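Local coordinates for protein chaperone SycD (Chlamydia pneumoniae, PDB 4NRH) that forms a complex with the gatekeeper CopN and probably acts as a type III secretion chaperone of the LcrH/SycD family in directing translocator secretion, at residues 95-100 with 113-118. Residues are numbered along the deposited sequence; the frame is centred on the assembly and turned at random.
Sequences KFWFSL and ALHAYG
Helices 94-106 and 110-123 form the antiparallel helical hairpin of a tetratricopeptide repeat, and W97 and A116 are the closest CA pair between 95-100 and 113-118. The axes of these segments approach to 7.9 Å at 156°, with the small CB of A116 lying 3.5 Å from the backbone O of W97. That methyl also sits in the plane of the indole, at its edge, while W97 CE3 rests 3.6 Å from A116 CA. The six-membered ring of W97 reaches past A116 to H115, where its CZ3 comes 3.7 Å from H115 CE1, the two planes steeply inclined. L100 adds a looser apolar touch, CG to A116 CB at 4.4 Å.

On the other side of A116, F98 and Y117 touch at their rims, CE1 of F98 to CE1 of Y117 at 3.6 Å, with planes at 84°. The CB of F98 points away from 113-118, but CG lies anti to the backbone N (chi1 -153°), and the ring comes back to Y117. No hydrogen bond crosses between the segments; W97 NE1 binds P91 O and Y117 OH binds H105 ND1. Helix 76-89 packs against helix 94-106 through F96, W97, S99 and L100, while helix 129-140 meets F98, L114 and Y117, placing the pair in the middle of the helical array.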
# COMPACT_ATOMS: atom_id res chain seq x y z
N LYS D 95 -18.75 -12.07 15.98
CA LYS D 95 -19.44 -12.72 14.88
C LYS D 95 -18.66 -12.62 13.57
O LYS D 95 -18.86 -13.41 12.65
CB LYS D 95 -20.85 -12.15 14.70
CG LYS D 95 -20.92 -10.76 14.10
CD LYS D 95 -22.37 -10.31 13.96
CE LYS D 95 -22.48 -8.96 13.28
NZ LYS D 95 -23.90 -8.53 13.14
N PHE D 96 -17.76 -11.64 13.49
CA PHE D 96 -16.89 -11.52 12.32
C PHE D 96 -15.92 -12.70 12.28
O PHE D 96 -15.76 -13.35 11.25
CB PHE D 96 -16.10 -10.20 12.34
CG PHE D 96 -16.95 -8.98 12.12
CD1 PHE D 96 -18.29 -9.08 11.81
CD2 PHE D 96 -16.38 -7.71 12.22
CE1 PHE D 96 -19.06 -7.95 11.61
CE2 PHE D 96 -17.15 -6.58 12.02
CZ PHE D 96 -18.49 -6.70 11.72
N TRP D 97 -15.27 -12.96 13.41
CA TRP D 97 -14.36 -14.09 13.55
C TRP D 97 -15.08 -15.43 13.40
O TRP D 97 -14.54 -16.37 12.82
CB TRP D 97 -13.66 -14.04 14.90
CG TRP D 97 -12.55 -13.04 14.98
CD1 TRP D 97 -12.60 -11.80 15.55
CD2 TRP D 97 -11.21 -13.21 14.51
NE1 TRP D 97 -11.37 -11.19 15.45
CE2 TRP D 97 -10.50 -12.03 14.82
CE3 TRP D 97 -10.53 -14.25 13.86
CZ2 TRP D 97 -9.16 -11.86 14.49
CZ3 TRP D 97 -9.20 -14.08 13.54
CH2 TRP D 97 -8.53 -12.89 13.85
N PHE D 98 -16.30 -15.51 13.92
CA PHE D 98 -17.06 -16.75 13.91
C PHE D 98 -17.45 -17.13 12.49
O PHE D 98 -17.31 -18.28 12.07
CB PHE D 98 -18.31 -16.63 14.79
CG PHE D 98 -18.78 -17.94 15.36
CD1 PHE D 98 -18.13 -19.13 15.06
CD2 PHE D 98 -19.88 -17.99 16.20
CE1 PHE D 98 -18.56 -20.33 15.59
CE2 PHE D 98 -20.32 -19.19 16.73
CZ PHE D 98 -19.66 -20.36 16.42
N SER D 99 -17.94 -16.14 11.74
CA SER D 99 -18.31 -16.35 10.35
C SER D 99 -17.09 -16.62 9.49
O SER D 99 -17.15 -17.37 8.51
CB SER D 99 -19.09 -15.15 9.81
OG SER D 99 -20.33 -15.00 10.48
N LEU D 100 -15.96 -16.01 9.85
CA LEU D 100 -14.70 -16.27 9.17
C LEU D 100 -14.27 -17.72 9.42
O LEU D 100 -13.82 -18.41 8.51
CB LEU D 100 -13.61 -15.30 9.64
CG LEU D 100 -12.19 -15.57 9.15
CD1 LEU D 100 -12.14 -15.65 7.63
CD2 LEU D 100 -11.22 -14.52 9.67
N ALA D 113 -9.15 -22.01 10.47
CA ALA D 113 -10.49 -22.06 11.03
C ALA D 113 -10.42 -22.16 12.55
O ALA D 113 -11.19 -21.52 13.27
CB ALA D 113 -11.28 -23.22 10.46
N LEU D 114 -9.49 -22.98 13.03
CA LEU D 114 -9.26 -23.15 14.46
C LEU D 114 -8.89 -21.84 15.14
O LEU D 114 -9.39 -21.53 16.22
CB LEU D 114 -8.16 -24.19 14.70
CG LEU D 114 -8.57 -25.65 14.57
CD1 LEU D 114 -7.35 -26.54 14.39
CD2 LEU D 114 -9.37 -26.07 15.79
N HIS D 115 -8.00 -21.08 14.51
CA HIS D 115 -7.56 -19.80 15.04
C HIS D 115 -8.73 -18.82 15.18
O HIS D 115 -8.85 -18.13 16.20
CB HIS D 115 -6.48 -19.19 14.16
CG HIS D 115 -6.08 -17.80 14.55
ND1 HIS D 115 -6.37 -16.69 13.78
CD2 HIS D 115 -5.43 -17.33 15.65
CE1 HIS D 115 -5.91 -15.61 14.38
NE2 HIS D 115 -5.33 -15.97 15.51
N ALA D 116 -9.58 -18.76 14.16
CA ALA D 116 -10.72 -17.86 14.16
C ALA D 116 -11.72 -18.24 15.25
O ALA D 116 -12.28 -17.38 15.93
CB ALA D 116 -11.39 -17.85 12.80
N TYR D 117 -11.96 -19.55 15.40
CA TYR D 117 -12.82 -20.06 16.46
C TYR D 117 -12.25 -19.72 17.84
O TYR D 117 -13.00 -19.36 18.76
CB TYR D 117 -12.99 -21.57 16.33
CG TYR D 117 -13.89 -22.00 15.19
CD1 TYR D 117 -14.95 -21.21 14.78
CD2 TYR D 117 -13.67 -23.21 14.54
CE1 TYR D 117 -15.77 -21.61 13.74
CE2 TYR D 117 -14.49 -23.61 13.50
CZ TYR D 117 -15.54 -22.81 13.10
OH TYR D 117 -16.35 -23.21 12.07
N GLY D 118 -10.94 -19.84 17.98
CA GLY D 118 -10.26 -19.55 19.23
C GLY D 118 -10.40 -18.09 19.64
O GLY D 118 -10.59 -17.79 20.82